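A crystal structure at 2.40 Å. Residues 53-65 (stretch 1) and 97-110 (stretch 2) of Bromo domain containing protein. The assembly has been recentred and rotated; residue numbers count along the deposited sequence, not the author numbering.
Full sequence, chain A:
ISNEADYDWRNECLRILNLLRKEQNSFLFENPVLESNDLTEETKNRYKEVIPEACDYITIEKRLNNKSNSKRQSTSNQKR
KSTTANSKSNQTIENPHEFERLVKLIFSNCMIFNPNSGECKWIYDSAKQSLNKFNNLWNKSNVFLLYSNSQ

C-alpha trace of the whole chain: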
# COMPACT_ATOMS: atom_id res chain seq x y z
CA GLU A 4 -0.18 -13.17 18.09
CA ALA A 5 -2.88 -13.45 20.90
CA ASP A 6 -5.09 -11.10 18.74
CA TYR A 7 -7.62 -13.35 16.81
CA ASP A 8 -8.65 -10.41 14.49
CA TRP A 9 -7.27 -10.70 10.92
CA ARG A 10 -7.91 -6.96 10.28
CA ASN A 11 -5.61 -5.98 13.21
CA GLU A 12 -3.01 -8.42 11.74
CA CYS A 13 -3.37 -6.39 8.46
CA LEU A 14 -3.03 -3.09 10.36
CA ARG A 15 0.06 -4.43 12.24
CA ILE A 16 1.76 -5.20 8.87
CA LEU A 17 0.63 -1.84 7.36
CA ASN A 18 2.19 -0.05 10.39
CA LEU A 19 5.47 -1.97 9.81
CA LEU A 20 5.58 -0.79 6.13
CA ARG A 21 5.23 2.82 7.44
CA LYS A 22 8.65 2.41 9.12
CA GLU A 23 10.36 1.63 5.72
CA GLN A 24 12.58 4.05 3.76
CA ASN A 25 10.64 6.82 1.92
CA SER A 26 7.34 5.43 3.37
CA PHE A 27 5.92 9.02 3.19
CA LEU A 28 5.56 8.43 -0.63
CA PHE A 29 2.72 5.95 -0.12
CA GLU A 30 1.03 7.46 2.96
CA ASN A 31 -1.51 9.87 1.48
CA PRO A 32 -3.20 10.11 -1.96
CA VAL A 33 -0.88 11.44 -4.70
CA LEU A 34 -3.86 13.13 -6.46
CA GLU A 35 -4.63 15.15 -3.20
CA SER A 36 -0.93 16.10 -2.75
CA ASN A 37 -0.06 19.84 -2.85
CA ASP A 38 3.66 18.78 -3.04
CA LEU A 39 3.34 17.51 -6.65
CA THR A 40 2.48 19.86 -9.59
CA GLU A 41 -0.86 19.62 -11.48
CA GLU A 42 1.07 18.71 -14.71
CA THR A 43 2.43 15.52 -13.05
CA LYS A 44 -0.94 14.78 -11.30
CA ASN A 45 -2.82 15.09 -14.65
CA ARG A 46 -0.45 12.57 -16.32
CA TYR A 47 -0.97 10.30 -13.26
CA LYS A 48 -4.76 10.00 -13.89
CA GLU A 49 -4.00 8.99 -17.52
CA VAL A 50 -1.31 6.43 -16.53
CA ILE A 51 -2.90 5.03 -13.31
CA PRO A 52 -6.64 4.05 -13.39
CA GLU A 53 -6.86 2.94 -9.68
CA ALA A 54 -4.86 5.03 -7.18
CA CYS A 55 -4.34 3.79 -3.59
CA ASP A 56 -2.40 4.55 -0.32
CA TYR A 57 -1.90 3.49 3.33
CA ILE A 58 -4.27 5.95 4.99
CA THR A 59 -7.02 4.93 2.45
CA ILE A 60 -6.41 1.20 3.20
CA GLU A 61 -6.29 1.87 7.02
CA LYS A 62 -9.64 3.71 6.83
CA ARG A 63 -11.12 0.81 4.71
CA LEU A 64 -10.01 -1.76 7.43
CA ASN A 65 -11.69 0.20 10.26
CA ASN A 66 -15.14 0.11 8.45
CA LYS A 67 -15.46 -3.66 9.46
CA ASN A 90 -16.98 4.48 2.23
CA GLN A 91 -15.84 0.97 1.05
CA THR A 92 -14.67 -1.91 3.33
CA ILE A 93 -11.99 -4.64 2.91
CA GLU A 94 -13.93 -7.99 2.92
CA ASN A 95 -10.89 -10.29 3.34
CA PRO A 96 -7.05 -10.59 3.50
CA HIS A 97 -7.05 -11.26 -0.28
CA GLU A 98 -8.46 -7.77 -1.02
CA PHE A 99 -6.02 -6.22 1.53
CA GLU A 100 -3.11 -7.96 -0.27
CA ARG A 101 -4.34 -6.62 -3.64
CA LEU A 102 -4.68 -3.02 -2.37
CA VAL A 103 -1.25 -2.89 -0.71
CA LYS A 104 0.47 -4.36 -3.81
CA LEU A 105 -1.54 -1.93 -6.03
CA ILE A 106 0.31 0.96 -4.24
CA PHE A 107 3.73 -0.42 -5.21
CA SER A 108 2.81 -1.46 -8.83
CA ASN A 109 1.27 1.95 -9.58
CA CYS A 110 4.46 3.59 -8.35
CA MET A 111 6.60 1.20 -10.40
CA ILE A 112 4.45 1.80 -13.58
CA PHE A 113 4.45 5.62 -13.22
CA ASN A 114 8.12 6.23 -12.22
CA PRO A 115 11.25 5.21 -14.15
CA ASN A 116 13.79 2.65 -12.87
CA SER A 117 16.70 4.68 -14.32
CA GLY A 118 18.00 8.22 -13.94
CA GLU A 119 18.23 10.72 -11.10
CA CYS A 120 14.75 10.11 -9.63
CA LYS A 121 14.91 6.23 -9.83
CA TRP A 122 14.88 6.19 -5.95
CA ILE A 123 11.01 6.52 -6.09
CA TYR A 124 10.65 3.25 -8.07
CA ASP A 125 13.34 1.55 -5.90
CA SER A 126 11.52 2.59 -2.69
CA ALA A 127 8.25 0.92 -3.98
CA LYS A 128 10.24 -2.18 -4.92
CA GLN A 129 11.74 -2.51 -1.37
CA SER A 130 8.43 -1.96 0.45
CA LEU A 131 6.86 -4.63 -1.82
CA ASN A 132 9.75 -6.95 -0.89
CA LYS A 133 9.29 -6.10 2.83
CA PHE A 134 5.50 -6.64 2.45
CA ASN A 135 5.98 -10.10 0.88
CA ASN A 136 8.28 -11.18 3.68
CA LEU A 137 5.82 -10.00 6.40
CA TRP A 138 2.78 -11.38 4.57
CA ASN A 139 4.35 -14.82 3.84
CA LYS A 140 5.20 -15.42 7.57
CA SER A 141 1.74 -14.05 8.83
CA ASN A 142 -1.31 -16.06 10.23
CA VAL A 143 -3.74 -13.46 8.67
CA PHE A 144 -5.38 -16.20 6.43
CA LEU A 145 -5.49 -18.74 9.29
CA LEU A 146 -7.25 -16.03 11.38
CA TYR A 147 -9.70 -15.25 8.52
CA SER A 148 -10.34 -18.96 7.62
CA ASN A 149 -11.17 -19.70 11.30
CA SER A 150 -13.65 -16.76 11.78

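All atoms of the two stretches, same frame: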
# COMPACT_ATOMS: atom_id res chain seq x y z
N GLU A 53 -6.43 3.16 -11.07
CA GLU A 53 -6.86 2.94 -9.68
C GLU A 53 -5.76 3.35 -8.69
O GLU A 53 -4.91 2.55 -8.35
CB GLU A 53 -7.26 1.46 -9.47
CG GLU A 53 -8.02 1.21 -8.17
CD GLU A 53 -8.23 -0.26 -7.78
OE1 GLU A 53 -7.82 -1.16 -8.56
OE2 GLU A 53 -8.79 -0.50 -6.69
N ALA A 54 -5.83 4.58 -8.18
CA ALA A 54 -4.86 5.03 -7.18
C ALA A 54 -5.17 4.42 -5.80
O ALA A 54 -6.30 4.04 -5.55
CB ALA A 54 -4.87 6.54 -7.08
N CYS A 55 -4.15 4.30 -4.94
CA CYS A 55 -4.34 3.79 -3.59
C CYS A 55 -3.21 4.28 -2.65
O CYS A 55 -2.18 4.77 -3.12
CB CYS A 55 -4.43 2.27 -3.60
SG CYS A 55 -5.18 1.57 -2.11
N ASP A 56 -3.41 4.12 -1.32
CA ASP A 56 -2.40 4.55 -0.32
C ASP A 56 -2.74 4.00 1.06
O ASP A 56 -3.82 3.46 1.25
CB ASP A 56 -2.29 6.08 -0.27
CG ASP A 56 -3.63 6.76 -0.37
OD1 ASP A 56 -4.31 6.86 0.68
OD2 ASP A 56 -4.06 7.07 -1.50
N TYR A 57 -1.79 4.11 2.00
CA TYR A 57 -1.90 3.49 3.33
C TYR A 57 -3.03 4.04 4.14
O TYR A 57 -3.72 3.27 4.80
CB TYR A 57 -0.59 3.68 4.14
CG TYR A 57 0.66 3.04 3.56
CD1 TYR A 57 0.58 1.91 2.75
CD2 TYR A 57 1.92 3.51 3.90
CE1 TYR A 57 1.74 1.28 2.27
CE2 TYR A 57 3.08 2.89 3.43
CZ TYR A 57 2.98 1.78 2.62
OH TYR A 57 4.13 1.17 2.17
N ILE A 58 -3.20 5.36 4.17
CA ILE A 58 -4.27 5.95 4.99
C ILE A 58 -5.64 5.53 4.44
O ILE A 58 -6.55 5.26 5.23
CB ILE A 58 -4.12 7.51 5.09
CG1 ILE A 58 -4.99 8.07 6.24
CG2 ILE A 58 -4.47 8.21 3.77
CD1 ILE A 58 -4.63 7.50 7.68
N THR A 59 -5.77 5.38 3.10
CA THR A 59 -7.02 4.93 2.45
C THR A 59 -7.29 3.45 2.80
O THR A 59 -8.42 3.10 3.06
CB THR A 59 -6.96 5.15 0.93
OG1 THR A 59 -6.94 6.53 0.67
CG2 THR A 59 -8.14 4.53 0.21
N ILE A 60 -6.26 2.61 2.82
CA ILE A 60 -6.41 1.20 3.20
C ILE A 60 -6.77 1.10 4.69
O ILE A 60 -7.68 0.34 5.04
CB ILE A 60 -5.12 0.39 2.88
CG1 ILE A 60 -4.91 0.28 1.37
CG2 ILE A 60 -5.21 -1.01 3.50
CD1 ILE A 60 -3.54 -0.38 0.96
N GLU A 61 -6.03 1.84 5.56
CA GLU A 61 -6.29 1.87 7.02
C GLU A 61 -7.74 2.24 7.30
O GLU A 61 -8.38 1.60 8.12
CB GLU A 61 -5.37 2.88 7.73
CG GLU A 61 -5.63 2.96 9.24
CD GLU A 61 -4.61 3.72 10.06
OE1 GLU A 61 -4.54 3.47 11.29
OE2 GLU A 61 -3.87 4.54 9.48
N LYS A 62 -8.25 3.29 6.65
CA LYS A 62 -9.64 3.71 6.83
C LYS A 62 -10.64 2.64 6.30
O LYS A 62 -11.71 2.49 6.87
CB LYS A 62 -9.90 5.06 6.14
CG LYS A 62 -9.29 6.25 6.90
CD LYS A 62 -9.50 7.57 6.15
CE LYS A 62 -8.99 8.76 6.93
N ARG A 63 -10.27 1.90 5.22
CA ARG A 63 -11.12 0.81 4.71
C ARG A 63 -11.15 -0.40 5.69
O ARG A 63 -12.16 -1.12 5.73
CB ARG A 63 -10.65 0.35 3.33
CG ARG A 63 -11.00 1.28 2.19
CD ARG A 63 -11.05 0.52 0.88
NE ARG A 63 -10.81 1.38 -0.27
CZ ARG A 63 -10.92 0.99 -1.54
NH1 ARG A 63 -10.66 1.84 -2.53
NH2 ARG A 63 -11.29 -0.25 -1.84
N LEU A 64 -10.05 -0.66 6.44
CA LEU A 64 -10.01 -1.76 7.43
C LEU A 64 -10.88 -1.46 8.64
O LEU A 64 -11.39 -2.38 9.26
CB LEU A 64 -8.57 -2.01 7.93
CG LEU A 64 -7.64 -2.79 7.05
CD1 LEU A 64 -6.22 -2.64 7.54
CD2 LEU A 64 -8.03 -4.26 7.00
N ASN A 65 -10.94 -0.18 9.06
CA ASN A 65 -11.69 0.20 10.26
C ASN A 65 -13.22 0.20 10.02
O ASN A 65 -13.97 0.24 11.00
CB ASN A 65 -11.24 1.58 10.77
CG ASN A 65 -9.96 1.53 11.58
OD1 ASN A 65 -8.88 1.20 11.07
ND2 ASN A 65 -10.04 1.79 12.88
N HIS A 97 -7.38 -11.18 1.14
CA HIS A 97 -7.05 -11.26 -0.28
C HIS A 97 -7.22 -9.88 -0.92
O HIS A 97 -6.38 -9.47 -1.71
CB HIS A 97 -7.94 -12.31 -0.99
CG HIS A 97 -7.90 -13.65 -0.35
ND1 HIS A 97 -7.07 -14.65 -0.82
CD2 HIS A 97 -8.57 -14.12 0.74
CE1 HIS A 97 -7.27 -15.69 -0.03
NE2 HIS A 97 -8.15 -15.41 0.93
N GLU A 98 -8.28 -9.14 -0.54
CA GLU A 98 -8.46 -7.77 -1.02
C GLU A 98 -7.38 -6.84 -0.39
O GLU A 98 -6.88 -5.95 -1.07
CB GLU A 98 -9.88 -7.24 -0.72
CG GLU A 98 -10.01 -5.75 -1.03
CD GLU A 98 -11.41 -5.25 -1.33
OE1 GLU A 98 -11.53 -4.30 -2.15
OE2 GLU A 98 -12.37 -5.77 -0.73
N PHE A 99 -7.06 -7.03 0.90
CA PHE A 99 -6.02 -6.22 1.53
C PHE A 99 -4.70 -6.41 0.79
O PHE A 99 -4.02 -5.42 0.49
CB PHE A 99 -5.84 -6.59 3.02
CG PHE A 99 -4.74 -5.83 3.71
CD1 PHE A 99 -4.97 -4.56 4.21
CD2 PHE A 99 -3.47 -6.34 3.79
CE1 PHE A 99 -3.94 -3.83 4.80
CE2 PHE A 99 -2.46 -5.64 4.44
CZ PHE A 99 -2.69 -4.38 4.91
N GLU A 100 -4.34 -7.67 0.48
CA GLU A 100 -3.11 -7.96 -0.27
C GLU A 100 -3.10 -7.22 -1.62
O GLU A 100 -2.11 -6.59 -1.98
CB GLU A 100 -2.96 -9.46 -0.49
CG GLU A 100 -1.61 -9.85 -1.07
CD GLU A 100 -1.48 -11.30 -1.49
OE1 GLU A 100 -2.21 -12.15 -0.93
OE2 GLU A 100 -0.62 -11.58 -2.35
N ARG A 101 -4.20 -7.32 -2.36
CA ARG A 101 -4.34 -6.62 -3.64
C ARG A 101 -4.09 -5.10 -3.51
O ARG A 101 -3.36 -4.52 -4.31
CB ARG A 101 -5.73 -6.85 -4.20
CG ARG A 101 -5.89 -6.30 -5.61
CD ARG A 101 -7.24 -6.62 -6.20
NE ARG A 101 -8.26 -5.70 -5.72
CZ ARG A 101 -8.37 -4.42 -6.10
NH1 ARG A 101 -9.34 -3.66 -5.62
NH2 ARG A 101 -7.49 -3.89 -6.95
N LEU A 102 -4.73 -4.47 -2.53
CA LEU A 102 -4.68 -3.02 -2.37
C LEU A 102 -3.28 -2.56 -1.99
O LEU A 102 -2.79 -1.57 -2.55
CB LEU A 102 -5.71 -2.56 -1.32
CG LEU A 102 -7.21 -2.59 -1.76
CD1 LEU A 102 -8.13 -2.14 -0.58
CD2 LEU A 102 -7.46 -1.69 -2.98
N VAL A 103 -2.61 -3.26 -1.09
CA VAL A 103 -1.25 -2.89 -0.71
C VAL A 103 -0.30 -3.03 -1.92
O VAL A 103 0.48 -2.12 -2.17
CB VAL A 103 -0.74 -3.71 0.50
CG1 VAL A 103 0.76 -3.51 0.69
CG2 VAL A 103 -1.50 -3.32 1.77
N LYS A 104 -0.40 -4.14 -2.66
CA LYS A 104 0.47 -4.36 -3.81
C LYS A 104 0.15 -3.40 -4.95
O LYS A 104 1.05 -3.05 -5.71
CB LYS A 104 0.38 -5.78 -4.29
CG LYS A 104 1.02 -6.75 -3.33
CD LYS A 104 1.00 -8.15 -3.89
CE LYS A 104 2.00 -9.05 -3.23
NZ LYS A 104 1.88 -10.46 -3.74
N LEU A 105 -1.11 -2.95 -5.05
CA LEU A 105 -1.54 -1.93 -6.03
C LEU A 105 -0.75 -0.61 -5.86
O LEU A 105 -0.43 0.05 -6.84
CB LEU A 105 -3.06 -1.68 -5.88
CG LEU A 105 -3.68 -0.62 -6.76
CD1 LEU A 105 -3.64 -1.02 -8.21
CD2 LEU A 105 -5.09 -0.36 -6.33
N ILE A 106 -0.47 -0.23 -4.60
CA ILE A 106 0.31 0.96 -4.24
C ILE A 106 1.70 0.88 -4.87
O ILE A 106 2.18 1.86 -5.41
CB ILE A 106 0.41 1.09 -2.68
CG1 ILE A 106 -0.95 1.42 -2.07
CG2 ILE A 106 1.45 2.16 -2.25
CD1 ILE A 106 -0.99 1.35 -0.54
N PHE A 107 2.36 -0.25 -4.72
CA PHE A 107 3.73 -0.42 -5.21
C PHE A 107 3.80 -0.63 -6.74
O PHE A 107 4.75 -0.14 -7.34
CB PHE A 107 4.42 -1.59 -4.48
CG PHE A 107 4.40 -1.44 -2.97
CD1 PHE A 107 4.65 -0.21 -2.37
CD2 PHE A 107 4.06 -2.50 -2.15
CE1 PHE A 107 4.57 -0.05 -0.99
CE2 PHE A 107 3.95 -2.34 -0.77
CZ PHE A 107 4.18 -1.11 -0.20
N SER A 108 2.79 -1.28 -7.38
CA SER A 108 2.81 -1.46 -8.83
C SER A 108 2.46 -0.19 -9.55
O SER A 108 2.96 0.04 -10.66
CB SER A 108 1.86 -2.58 -9.25
OG SER A 108 0.51 -2.32 -8.94
N ASN A 109 1.59 0.66 -8.96
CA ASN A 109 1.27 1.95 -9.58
C ASN A 109 2.51 2.84 -9.58
O ASN A 109 2.83 3.48 -10.58
CB ASN A 109 0.13 2.66 -8.82
CG ASN A 109 -1.22 2.01 -9.00
OD1 ASN A 109 -1.42 1.15 -9.85
ND2 ASN A 109 -2.17 2.42 -8.17
N CYS A 110 3.24 2.82 -8.48
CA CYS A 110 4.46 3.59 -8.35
C CYS A 110 5.53 3.08 -9.32
O CYS A 110 6.25 3.87 -9.90
CB CYS A 110 4.96 3.55 -6.91
SG CYS A 110 6.48 4.47 -6.64
O HOH W 1 -3.97 1.09 -11.28
O HOH W 2 -1.57 4.76 -6.24
O HOH W 3 -12.28 -2.30 -0.37

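Contact between residues 53-65 and the helix 97-110 of a bromodomain-containing protein. The first stretch enters as an extended segment and turns at D56 into a short helix that runs nearly antiparallel to helix 97-110 (170° between directions, closest axial approach 10.4 Å); together the two stretches bury 713 Å². D56 sits at the N-cap. Its CA-to-CB bond points away from the other helix, and chi1 in p (41°) folds the carboxylate back over the first turn, where OD1 accepts from T59 N (3.2 Å) and from T59 OG1 (2.7 Å); T59 in m places its hydroxyl for the second bond.

I60 is the knob of the interface, seated among F99, L102, V103 and I106. With chi1 m and chi2 t its two branches diverge: CG2 reaches F99 CE1 (3.4 Å), while CD1 extends to I106 CD1 (3.4 Å), V103 CG2 (3.7 Å) and L102 CB (3.8 Å). I106 adopts the same m,t rotamer. Its CA-to-CB bond runs sideways, so it is the extended chain that carries CD1 across to I60, to D56 CA (3.5 Å) and to Y57 CD1 (3.7 Å), while its CG1 lies 3.9 Å from C55 CB. One turn beyond I60, L64, also m,t, sets CD1 3.8 Å from F99 CE1; F99, with chi1 t, thus meets both aliphatic side chains through the same ring carbon. Y57, in m, likewise starts sideways but sends its phenol end inward, and OH lies 3.3 Å from F107 CZ, each group at the edge of the other's ring.

C55 marks the closest backbone approach, its CA 5.5 Å from I106 CA. Its CB points toward the helix, and chi1 t leaves SG 4.1 Å from L102 CD2, with CB 3.8 Å from L105 CD2. Two residues earlier, E53 is extended (t,t) and spans part of the helix surface: its CD lies 3.5 Å from L105 CD2, and its carboxylate reaches R101. R101 runs t,t and then bends at chi3 (p, 80°), which brings the guanidinium edge to the acid. The salt bridge joins R101 NH2 to E53 OE1 (3.2 Å), with a second, weak hydrogen bond from R101 NH1 to E53 OE2 (3.4 Å).

N109 secures the backbone of the extended segment. In m, with its CB toward that segment, it donates from ND2 to E53 O (2.7 Å). Two waters extend the link: water 1 donates to N109 OD1 (2.9 Å) and accepts from E53 N (3.2 Å), while water 2 accepts from N109 ND2 (3.1 Å) and C55 N (2.9 Å).

Nearer the start of helix 97-110, R63 stretches m,t,t so that one guanidinium face lies against L102 CD2. Its NH2 is 4.1 Å from E98 OE1, beyond salt-bridge range; water 3 connects them, accepting from R63 NH2 (2.7 Å) and donating weakly to E98 OE1 (2.8 Å). K104 points away, its extended chain instead bringing NZ to E100 OE2 (3.1 Å) in a salt bridge within the helix.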